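Local structure of oxysterol-binding protein homolog 3 (Saccharomyces cerevisiae, 4IC4) at residues L84-T89 against L158-S163; D93-V98 against E194-T199; S76-Y81 against S99-S104; F137-E142 against F153-L158. The protein carries sterols and phospholipids between membranes through the cytosol in a hydrophobic pocket, using this OSBP-related domain, in transport coupled to phosphoinositides. One frame throughout, in Å; residues are numbered along the deposited sequence.

Contact 1 of 4, residues L84-T89 against L158-S163; sequences LLTKAT and LDWECS
Asp159, in the turn that joins strands 150-157 and 160-172, opens the contact. Its CG stands anti to its own carbonyl carbon, and the carboxylate meets Thr89, next to helix 83-88, through a water: the water donates to Thr89 OG1 at 2.6 Å and, more weakly, to Asp159 OD2. The backbone of Asp159 also takes part, since Thr89 CG2 rests 3.7 Å from Asp159 O. Thr89 OG1 is itself tied back to the helix, giving its proton to Thr86 O over 2.7 Å, in the carbonyl plane and on a lone pair.

Trp160 follows and carries most of the contact. Its CG takes the crowded position between backbone N and carbonyl carbon (chi1 54°), which sends the indole across to the helix. Leu85 CB lies over one face, 3.7 Å from the centroid of the five-membered ring in a CH-pi contact, while Leu85 CD1 covers the six-membered ring, 3.9 Å from Trp160 CZ3. At the edge, Trp160 NE1 donates to Thr86 OG1 over 3.0 Å, nearly straight at 174° and in the indole plane. His157 stacks on the same indole.

The chemistry is divided accordingly: an apolar face seats the indole against the helix, one straight N-H bond fixes its rotation, and toward Asp159 a water completes a polar margin.

Contact 2 of 4, residues D93-V98 against E194-T199; sequences DPITFV and ELFEWT
Three residues on one side of the first turn of helix 94-104 form a shallow hollow, and the ring of Phe196 from strand 195-199 fills it. With CG anti to its carbonyl carbon, the ring reaches toward the helix. Val98 CG2 sits almost exactly over the ring centre, 3.9 Å from the centroid and 3° off the normal, a well-centred CH-pi contact. At the far end of the ring, Phe196 CZ lies 4.0 Å from Pro94 CB, and Phe196 CE1 comes 4.1 Å from Ile95 CB, so proline and isoleucine meet the ring's tip while valine covers a face.

Val98 is the bump that fits between two aromatics. Its CG1, anti to the backbone N, drops between Phe196 CB and the indole two residues on, 3.6 Å from Trp198 CZ3. Just before the strand, the extended side chain of Glu194 runs out to the proline, bringing Glu194 OE2 to 3.9 Å from Pro94 CG; its other oxygen, OE1, is hydrogen-bonded to Ser225. An alanine in place of Phe196 would probably cost the helix its main footing on the strand, since Pro94, Ile95 and the CG2 branch of Val98 would all lose the ring they pack on.

The axes of the two short segments pass 10.5 Å apart at 36°, with no hydrogen bond between the segments. Phe189, Leu187 and Val223 from neighbouring strands extend the apolar surface. This is helix-on-sheet packing of the OSBP-related domain, in which a helix lies against the curved antiparallel wall of its beta barrel.

Contact 3 of 4, residues S76-Y81 against S99-S104; sequences SETFEY and SAFAIS
Inside the OSBP-related domain fold, the loop after helix 71-76 packs on the later turns of helix 94-104, and Phe101, Tyr81 and Ser104 bury the most surface. Phe101 has CG anti to its backbone N (chi1 176°), so the ring leans across to the loop and ends tip-first against it. Its CZ lies 3.7 Å from Phe79 CD1, the two rings meeting obliquely with planes at 47°, and 3.1 Å from Thr78 O. Tyr81 O lies in the ring plane at the edge, near CD1. A leucine replacing Phe101 would probably weaken the hold on the loop, because the CZ tip that meets both Thr78 and Phe79 would be gone.

Tyr81 touches the helix with the CD2 side of its ring: Tyr81 CD2 approaches Ser104 CB to 3.5 Å, while its hydroxyl is bonded to the backbone N of Gly286 and its ring meets Trp283 edge-to-face. Ser104 OG, in the crowded position of its first torsion, turns back on its own helix and donates to Phe101 O on a lone pair over 2.7 Å. A water joins the loop to the helix, accepting from Tyr81 N at 2.8 Å and donating to Thr78 O at 2.7 Å and to Ser104 OG at 2.9 Å.

Contact 4 of 4, residues F137-E142 against F153-L158; sequences FRLISE and FFAEHL
Strands 137-145 and 150-157 form a beta hairpin, and in this part Arg138 with Glu156 and Ile140 with Phe154 are antiparallel hydrogen-bonded pairs, while Leu139 faces Ala155 across a non-hydrogen-bonded pair. Glu156 N reaches Arg138 O over 2.8 Å, nearly straight at 169°; the other three backbone bonds are more bent.

On the face of Arg138, Ile140, Phe154 and Glu156, Arg138 joins the two strands. From CB its chain turns into the crowded position between backbone N and carbonyl carbon (chi1 67°), bringing CG to 4.1 Å from Glu156 O. It then runs extended through CD to NE, alongside the glutamate and pointing the same way. Arg138 NE donates to Glu156 OE2 over 3.1 Å in the guanidinium plane, yet meets that oxygen from above the carboxylate plane, the two groups being turned 52° apart. At the tip, Arg138 NH2 adds a weak bond to the same oxygen and donates to a water, which in turn donates to Glu156 OE1 at 2.8 Å. Trp382 adds a cation-pi contact to Arg138.

The face bearing Leu139, Ala155 and Phe153 is mostly apolar. Ser141 CB presses over the Phe153 ring, 3.3 Å from Phe153 CD1, and the buried Ser141 OG is satisfied by Phe128 O.

Carbon packing against helix 71-76 and Phe79 thus dominates this face, whereas the other combines Ile140 and Phe154 with an ion pair whose charges would largely offset each other.

Contacts 2, 3 and 4 are largely buried, whereas contact 1 is only partly so. Contacts 2 and 3 use the same helix, 94-104, at its start and its later turns; helix 83-88 of contact 1 packs beside it, Leu85 CD2 lying 3.6 Å from Phe101 CG. Contact 4 is the one pure strand pairing; its second strand leads into the turn at Leu158, shared with contact 1, and Cys162 lies beside Ala155. Phe79 of contact 3 packs on Leu139 and Ala155 there. Chemistry varies accordingly: contact 2 is almost wholly apolar, contact 3 adds bridging waters to its packing, contact 1 has an indole bond and one water, contact 4 backbone bonds and a water-bridged salt bridge.

Contact 1 of 4, residues L84-T89 against L158-S163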
# COMPACT_ATOMS: atom_id res chain seq x y z
N LEU A 84 -3.76 14.45 5.34
CA LEU A 84 -4.08 15.27 4.17
C LEU A 84 -5.58 15.17 3.88
O LEU A 84 -6.20 16.14 3.45
CB LEU A 84 -3.30 14.79 2.94
CG LEU A 84 -1.82 15.15 2.88
CD1 LEU A 84 -1.16 14.41 1.73
CD2 LEU A 84 -1.66 16.65 2.69
N LEU A 85 -6.15 13.99 4.12
CA LEU A 85 -7.57 13.79 3.89
C LEU A 85 -8.37 14.57 4.92
O LEU A 85 -9.38 15.20 4.59
CB LEU A 85 -7.93 12.30 3.97
CG LEU A 85 -7.23 11.43 2.93
CD1 LEU A 85 -7.65 9.98 3.11
CD2 LEU A 85 -7.57 11.93 1.53
N THR A 86 -7.90 14.54 6.16
CA THR A 86 -8.57 15.27 7.23
C THR A 86 -8.53 16.77 6.91
O THR A 86 -9.53 17.47 7.05
CB THR A 86 -7.90 14.98 8.58
OG1 THR A 86 -7.98 13.58 8.85
CG2 THR A 86 -8.59 15.76 9.70
N LYS A 87 -7.37 17.25 6.46
CA LYS A 87 -7.23 18.66 6.12
C LYS A 87 -8.14 19.01 4.94
O LYS A 87 -8.70 20.10 4.87
CB LYS A 87 -5.78 18.99 5.76
CG LYS A 87 -5.56 20.45 5.39
CD LYS A 87 -4.10 20.77 5.10
CE LYS A 87 -3.22 20.65 6.33
NZ LYS A 87 -3.11 19.24 6.82
N ALA A 88 -8.29 18.06 4.02
CA ALA A 88 -9.13 18.27 2.85
C ALA A 88 -10.57 18.57 3.25
O ALA A 88 -11.21 19.44 2.65
CB ALA A 88 -9.08 17.04 1.94
N THR A 89 -11.08 17.87 4.26
CA THR A 89 -12.46 18.08 4.71
C THR A 89 -12.64 19.43 5.41
O THR A 89 -13.76 19.81 5.74
CB THR A 89 -12.92 16.99 5.71
OG1 THR A 89 -12.18 17.10 6.94
CG2 THR A 89 -12.72 15.60 5.12
N LEU A 158 -13.33 9.88 11.58
CA LEU A 158 -14.61 10.50 11.92
C LEU A 158 -15.16 11.31 10.75
O LEU A 158 -16.38 11.37 10.54
CB LEU A 158 -14.44 11.43 13.13
CG LEU A 158 -15.65 12.31 13.47
CD1 LEU A 158 -16.78 11.43 13.98
CD2 LEU A 158 -15.26 13.33 14.53
N ASP A 159 -14.27 11.91 9.97
CA ASP A 159 -14.70 12.78 8.87
C ASP A 159 -14.57 12.25 7.44
O ASP A 159 -14.93 12.94 6.49
CB ASP A 159 -13.97 14.12 8.98
CG ASP A 159 -14.10 14.73 10.37
OD1 ASP A 159 -15.21 14.71 10.92
OD2 ASP A 159 -13.08 15.22 10.90
N TRP A 160 -14.05 11.04 7.28
CA TRP A 160 -13.90 10.46 5.95
C TRP A 160 -13.66 8.97 6.04
O TRP A 160 -13.30 8.45 7.10
CB TRP A 160 -12.72 11.10 5.19
CG TRP A 160 -11.40 11.08 5.93
CD1 TRP A 160 -10.85 12.10 6.65
CD2 TRP A 160 -10.48 9.98 6.04
NE1 TRP A 160 -9.65 11.71 7.20
CE2 TRP A 160 -9.40 10.41 6.84
CE3 TRP A 160 -10.47 8.67 5.54
CZ2 TRP A 160 -8.32 9.58 7.16
CZ3 TRP A 160 -9.39 7.84 5.85
CH2 TRP A 160 -8.33 8.30 6.65
N GLU A 161 -13.88 8.28 4.94
CA GLU A 161 -13.63 6.85 4.88
C GLU A 161 -13.18 6.54 3.47
O GLU A 161 -13.46 7.29 2.53
CB GLU A 161 -14.87 6.05 5.25
CG GLU A 161 -16.08 6.27 4.36
CD GLU A 161 -17.22 5.35 4.72
OE1 GLU A 161 -17.60 5.30 5.92
OE2 GLU A 161 -17.75 4.67 3.82
N CYS A 162 -12.47 5.43 3.32
CA CYS A 162 -11.96 5.05 2.01
C CYS A 162 -12.04 3.54 1.82
O CYS A 162 -11.72 2.78 2.73
CB CYS A 162 -10.51 5.51 1.87
SG CYS A 162 -9.86 5.45 0.19
N SER A 163 -12.50 3.13 0.64
CA SER A 163 -12.62 1.72 0.29
C SER A 163 -11.73 1.47 -0.92
O SER A 163 -11.53 2.36 -1.76
CB SER A 163 -14.07 1.37 -0.03
OG SER A 163 -14.53 2.15 -1.12
O HOH W 1 -12.88 17.73 9.41

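Contact 2 of 4, residues D93-V98 against E194-T199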
# COMPACT_ATOMS: atom_id res chain seq x y z
N ASP A 93 -11.01 24.06 -1.09
CA ASP A 93 -10.55 23.42 -2.32
C ASP A 93 -10.01 22.03 -1.97
O ASP A 93 -8.82 21.75 -2.12
CB ASP A 93 -9.43 24.26 -2.95
CG ASP A 93 -8.24 24.45 -2.02
OD1 ASP A 93 -8.45 24.74 -0.83
OD2 ASP A 93 -7.10 24.30 -2.49
N PRO A 94 -10.90 21.14 -1.51
CA PRO A 94 -10.52 19.78 -1.11
C PRO A 94 -9.74 18.92 -2.11
O PRO A 94 -8.85 18.17 -1.71
CB PRO A 94 -11.85 19.14 -0.73
CG PRO A 94 -12.83 19.86 -1.61
CD PRO A 94 -12.36 21.29 -1.48
N ILE A 95 -10.07 19.01 -3.39
CA ILE A 95 -9.36 18.17 -4.36
C ILE A 95 -7.87 18.45 -4.41
O ILE A 95 -7.09 17.60 -4.85
CB ILE A 95 -9.98 18.29 -5.78
CG1 ILE A 95 -9.61 17.04 -6.61
CG2 ILE A 95 -9.48 19.54 -6.48
CD1 ILE A 95 -10.41 16.87 -7.89
N THR A 96 -7.44 19.63 -3.96
CA THR A 96 -6.02 19.94 -3.96
C THR A 96 -5.31 19.01 -2.98
O THR A 96 -4.25 18.47 -3.28
CB THR A 96 -5.74 21.41 -3.54
OG1 THR A 96 -6.31 21.65 -2.25
CG2 THR A 96 -6.33 22.37 -4.54
N PHE A 97 -5.92 18.82 -1.81
CA PHE A 97 -5.33 17.97 -0.79
C PHE A 97 -5.55 16.49 -1.08
O PHE A 97 -4.71 15.65 -0.74
CB PHE A 97 -5.86 18.36 0.59
CG PHE A 97 -5.50 19.77 0.97
CD1 PHE A 97 -6.31 20.83 0.60
CD2 PHE A 97 -4.30 20.04 1.62
CE1 PHE A 97 -5.92 22.15 0.86
CE2 PHE A 97 -3.90 21.35 1.88
CZ PHE A 97 -4.72 22.40 1.50
N VAL A 98 -6.67 16.17 -1.71
CA VAL A 98 -6.93 14.78 -2.07
C VAL A 98 -5.90 14.39 -3.12
O VAL A 98 -5.39 13.27 -3.12
CB VAL A 98 -8.36 14.59 -2.63
CG1 VAL A 98 -8.54 13.16 -3.14
CG2 VAL A 98 -9.39 14.88 -1.55
N GLU A 194 -19.23 14.24 -0.15
CA GLU A 194 -18.53 14.40 -1.42
C GLU A 194 -17.63 13.18 -1.64
O GLU A 194 -16.96 12.73 -0.72
CB GLU A 194 -17.68 15.68 -1.43
CG GLU A 194 -16.97 15.91 -2.77
CD GLU A 194 -16.26 17.25 -2.86
OE1 GLU A 194 -15.66 17.53 -3.93
OE2 GLU A 194 -16.28 18.04 -1.89
N LEU A 195 -17.64 12.67 -2.86
CA LEU A 195 -16.84 11.49 -3.20
C LEU A 195 -15.69 11.84 -4.13
O LEU A 195 -15.79 12.73 -4.96
CB LEU A 195 -17.71 10.43 -3.88
CG LEU A 195 -19.02 10.02 -3.19
CD1 LEU A 195 -19.73 8.99 -4.05
CD2 LEU A 195 -18.73 9.47 -1.81
N PHE A 196 -14.58 11.12 -3.97
CA PHE A 196 -13.41 11.30 -4.81
C PHE A 196 -12.98 9.91 -5.25
O PHE A 196 -13.03 8.96 -4.46
CB PHE A 196 -12.27 11.96 -4.03
CG PHE A 196 -12.59 13.35 -3.56
CD1 PHE A 196 -12.28 14.46 -4.35
CD2 PHE A 196 -13.22 13.55 -2.34
CE1 PHE A 196 -12.59 15.75 -3.91
CE2 PHE A 196 -13.54 14.83 -1.90
CZ PHE A 196 -13.22 15.93 -2.68
N GLU A 197 -12.56 9.78 -6.50
CA GLU A 197 -12.13 8.50 -7.02
C GLU A 197 -10.89 8.64 -7.89
O GLU A 197 -10.69 9.67 -8.54
CB GLU A 197 -13.25 7.85 -7.85
CG GLU A 197 -14.48 7.47 -7.06
CD GLU A 197 -15.62 7.01 -7.95
OE1 GLU A 197 -15.40 6.10 -8.78
OE2 GLU A 197 -16.74 7.56 -7.83
N TRP A 198 -10.06 7.61 -7.89
CA TRP A 198 -8.86 7.61 -8.71
C TRP A 198 -8.23 6.23 -8.71
O TRP A 198 -8.48 5.41 -7.81
CB TRP A 198 -7.85 8.66 -8.22
CG TRP A 198 -7.12 8.34 -6.94
CD1 TRP A 198 -5.93 7.69 -6.82
CD2 TRP A 198 -7.53 8.70 -5.62
NE1 TRP A 198 -5.56 7.63 -5.49
CE2 TRP A 198 -6.52 8.24 -4.73
CE3 TRP A 198 -8.64 9.37 -5.09
CZ2 TRP A 198 -6.60 8.42 -3.35
CZ3 TRP A 198 -8.72 9.56 -3.71
CH2 TRP A 198 -7.70 9.08 -2.85
N THR A 199 -7.45 5.96 -9.75
CA THR A 199 -6.72 4.71 -9.88
C THR A 199 -5.27 5.13 -9.68
O THR A 199 -4.84 6.14 -10.23
CB THR A 199 -6.89 4.09 -11.28
OG1 THR A 199 -8.24 3.64 -11.44
CG2 THR A 199 -5.94 2.92 -11.48

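Contact 3 of 4, residues S76-Y81 against S99-S104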
# COMPACT_ATOMS: atom_id res chain seq x y z
N SER A 76 -1.16 -0.51 2.81
CA SER A 76 -1.60 0.33 3.92
C SER A 76 -0.77 1.61 4.00
O SER A 76 -1.18 2.58 4.63
CB SER A 76 -1.50 -0.42 5.25
OG SER A 76 -2.43 -1.47 5.30
N GLU A 77 0.41 1.60 3.37
CA GLU A 77 1.26 2.78 3.37
C GLU A 77 0.62 3.89 2.54
O GLU A 77 1.05 5.04 2.58
CB GLU A 77 2.66 2.44 2.84
CG GLU A 77 3.41 1.50 3.77
CD GLU A 77 4.81 1.17 3.29
OE1 GLU A 77 5.69 2.06 3.32
OE2 GLU A 77 5.02 0.01 2.88
N THR A 78 -0.42 3.53 1.80
CA THR A 78 -1.17 4.50 1.02
C THR A 78 -1.72 5.55 1.99
O THR A 78 -1.99 6.69 1.60
CB THR A 78 -2.37 3.82 0.29
OG1 THR A 78 -1.87 2.98 -0.76
CG2 THR A 78 -3.32 4.86 -0.30
N PHE A 79 -1.85 5.16 3.26
CA PHE A 79 -2.39 6.05 4.29
C PHE A 79 -1.38 6.71 5.22
O PHE A 79 -1.75 7.29 6.24
CB PHE A 79 -3.45 5.28 5.09
CG PHE A 79 -4.65 4.91 4.29
CD1 PHE A 79 -5.67 5.84 4.08
CD2 PHE A 79 -4.75 3.67 3.68
CE1 PHE A 79 -6.76 5.53 3.28
CE2 PHE A 79 -5.83 3.34 2.87
CZ PHE A 79 -6.85 4.28 2.67
N GLU A 80 -0.10 6.65 4.86
CA GLU A 80 0.93 7.27 5.68
C GLU A 80 0.63 8.75 5.92
O GLU A 80 0.87 9.27 7.01
CB GLU A 80 2.31 7.15 5.01
CG GLU A 80 3.43 7.83 5.79
CD GLU A 80 4.78 7.78 5.09
OE1 GLU A 80 4.90 7.16 4.01
OE2 GLU A 80 5.73 8.37 5.64
N TYR A 81 0.10 9.43 4.90
CA TYR A 81 -0.21 10.85 5.01
C TYR A 81 -1.71 11.13 5.06
O TYR A 81 -2.21 12.09 4.45
CB TYR A 81 0.44 11.60 3.84
CG TYR A 81 1.95 11.43 3.78
CD1 TYR A 81 2.80 12.18 4.59
CD2 TYR A 81 2.52 10.47 2.94
CE1 TYR A 81 4.19 11.99 4.56
CE2 TYR A 81 3.90 10.28 2.90
CZ TYR A 81 4.73 11.03 3.71
OH TYR A 81 6.09 10.82 3.67
N SER A 99 -5.57 15.32 -4.01
CA SER A 99 -4.58 15.05 -5.05
C SER A 99 -3.21 14.80 -4.40
O SER A 99 -2.48 13.89 -4.80
CB SER A 99 -4.49 16.23 -6.02
OG SER A 99 -5.70 16.38 -6.74
N ALA A 100 -2.87 15.62 -3.41
CA ALA A 100 -1.59 15.46 -2.72
C ALA A 100 -1.57 14.07 -2.08
O ALA A 100 -0.56 13.36 -2.13
CB ALA A 100 -1.44 16.54 -1.64
N PHE A 101 -2.68 13.69 -1.47
CA PHE A 101 -2.78 12.38 -0.83
C PHE A 101 -2.59 11.27 -1.85
O PHE A 101 -1.85 10.32 -1.61
CB PHE A 101 -4.15 12.22 -0.16
CG PHE A 101 -4.36 10.85 0.44
CD1 PHE A 101 -3.75 10.51 1.65
CD2 PHE A 101 -5.13 9.90 -0.22
CE1 PHE A 101 -3.92 9.23 2.19
CE2 PHE A 101 -5.30 8.62 0.31
CZ PHE A 101 -4.69 8.29 1.52
N ALA A 102 -3.24 11.40 -3.00
CA ALA A 102 -3.16 10.39 -4.06
C ALA A 102 -1.74 10.15 -4.57
O ALA A 102 -1.39 9.03 -4.93
CB ALA A 102 -4.07 10.78 -5.22
N ILE A 103 -0.94 11.21 -4.61
CA ILE A 103 0.44 11.11 -5.08
C ILE A 103 1.43 10.72 -3.99
O ILE A 103 2.44 10.07 -4.26
CB ILE A 103 0.89 12.47 -5.67
CG1 ILE A 103 0.04 12.83 -6.89
CG2 ILE A 103 2.37 12.43 -6.03
CD1 ILE A 103 0.24 14.24 -7.39
N SER A 104 1.12 11.09 -2.75
CA SER A 104 2.02 10.85 -1.63
C SER A 104 2.58 9.45 -1.43
O SER A 104 3.73 9.30 -1.02
CB SER A 104 1.37 11.31 -0.31
OG SER A 104 0.26 10.51 0.03
O HOH W 2 -1.93 7.62 -1.19
O HOH W 3 -0.37 8.73 2.20

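Contact 4 of 4, residues F137-E142 against F153-L158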
# COMPACT_ATOMS: atom_id res chain seq x y z
N PHE A 137 -7.57 7.51 12.58
CA PHE A 137 -8.19 6.53 11.70
C PHE A 137 -7.85 5.09 12.04
O PHE A 137 -6.92 4.81 12.81
CB PHE A 137 -7.81 6.81 10.24
CG PHE A 137 -6.42 6.33 9.85
CD1 PHE A 137 -6.19 5.00 9.52
CD2 PHE A 137 -5.36 7.23 9.79
CE1 PHE A 137 -4.92 4.56 9.14
CE2 PHE A 137 -4.08 6.81 9.40
CZ PHE A 137 -3.86 5.47 9.07
N ARG A 138 -8.63 4.18 11.48
CA ARG A 138 -8.38 2.77 11.65
C ARG A 138 -8.60 2.15 10.29
O ARG A 138 -9.42 2.63 9.49
CB ARG A 138 -9.34 2.15 12.67
CG ARG A 138 -10.79 2.12 12.24
CD ARG A 138 -11.64 1.55 13.35
NE ARG A 138 -13.04 1.40 12.95
CZ ARG A 138 -14.02 1.09 13.79
NH1 ARG A 138 -13.75 0.90 15.07
NH2 ARG A 138 -15.26 0.97 13.34
N LEU A 139 -7.86 1.09 10.01
CA LEU A 139 -7.96 0.43 8.74
C LEU A 139 -8.00 -1.08 8.93
O LEU A 139 -7.38 -1.61 9.85
CB LEU A 139 -6.74 0.82 7.89
CG LEU A 139 -6.38 0.10 6.59
CD1 LEU A 139 -5.42 0.98 5.80
CD2 LEU A 139 -5.73 -1.26 6.88
N ILE A 140 -8.77 -1.75 8.09
CA ILE A 140 -8.81 -3.21 8.11
C ILE A 140 -8.66 -3.65 6.65
O ILE A 140 -9.18 -3.01 5.74
CB ILE A 140 -10.11 -3.78 8.72
CG1 ILE A 140 -10.06 -5.31 8.68
CG2 ILE A 140 -11.33 -3.29 7.95
CD1 ILE A 140 -8.89 -5.92 9.44
N SER A 141 -7.90 -4.72 6.43
CA SER A 141 -7.69 -5.24 5.10
C SER A 141 -7.68 -6.77 5.13
O SER A 141 -7.40 -7.37 6.17
CB SER A 141 -6.38 -4.71 4.52
OG SER A 141 -5.25 -5.13 5.27
N GLU A 142 -7.98 -7.38 4.00
CA GLU A 142 -8.02 -8.83 3.90
C GLU A 142 -7.75 -9.28 2.47
O GLU A 142 -8.15 -8.60 1.52
CB GLU A 142 -9.41 -9.31 4.35
CG GLU A 142 -9.64 -10.82 4.32
CD GLU A 142 -10.93 -11.25 5.00
OE1 GLU A 142 -11.92 -10.49 4.97
OE2 GLU A 142 -10.96 -12.36 5.57
N PHE A 153 -9.62 -3.21 1.22
CA PHE A 153 -9.27 -2.27 2.28
C PHE A 153 -10.42 -1.35 2.63
O PHE A 153 -11.18 -0.92 1.76
CB PHE A 153 -8.10 -1.38 1.85
CG PHE A 153 -6.81 -2.10 1.63
CD1 PHE A 153 -5.81 -2.09 2.60
CD2 PHE A 153 -6.60 -2.82 0.45
CE1 PHE A 153 -4.62 -2.79 2.40
CE2 PHE A 153 -5.41 -3.52 0.25
CZ PHE A 153 -4.42 -3.50 1.23
N PHE A 154 -10.55 -1.05 3.92
CA PHE A 154 -11.56 -0.13 4.40
C PHE A 154 -10.93 0.69 5.52
O PHE A 154 -10.60 0.15 6.57
CB PHE A 154 -12.80 -0.86 4.93
CG PHE A 154 -13.91 0.06 5.37
CD1 PHE A 154 -14.35 1.09 4.54
CD2 PHE A 154 -14.53 -0.11 6.60
CE1 PHE A 154 -15.39 1.93 4.93
CE2 PHE A 154 -15.57 0.72 7.01
CZ PHE A 154 -16.00 1.75 6.17
N ALA A 155 -10.75 1.99 5.27
CA ALA A 155 -10.16 2.89 6.25
C ALA A 155 -11.23 3.87 6.69
O ALA A 155 -11.99 4.38 5.86
CB ALA A 155 -8.99 3.65 5.62
N GLU A 156 -11.30 4.13 8.00
CA GLU A 156 -12.30 5.04 8.55
C GLU A 156 -11.73 6.06 9.52
O GLU A 156 -10.89 5.73 10.36
CB GLU A 156 -13.37 4.27 9.32
CG GLU A 156 -13.93 3.05 8.66
CD GLU A 156 -14.86 2.31 9.59
OE1 GLU A 156 -16.01 2.77 9.78
OE2 GLU A 156 -14.43 1.28 10.16
N HIS A 157 -12.26 7.27 9.41
CA HIS A 157 -11.90 8.41 10.25
C HIS A 157 -13.27 9.02 10.57
O HIS A 157 -14.26 8.70 9.91
CB HIS A 157 -11.05 9.39 9.44
CG HIS A 157 -10.60 10.60 10.21
ND1 HIS A 157 -11.42 11.68 10.45
CD2 HIS A 157 -9.40 10.92 10.75
CE1 HIS A 157 -10.74 12.61 11.09
NE2 HIS A 157 -9.51 12.18 11.29
N LEU A 158 -13.33 9.88 11.58
CA LEU A 158 -14.61 10.50 11.92
C LEU A 158 -15.16 11.31 10.75
O LEU A 158 -16.38 11.37 10.54
CB LEU A 158 -14.44 11.43 13.13
CG LEU A 158 -15.65 12.31 13.47
CD1 LEU A 158 -16.78 11.43 13.98
CD2 LEU A 158 -15.26 13.33 14.53
O HOH W 4 -17.19 0.43 10.84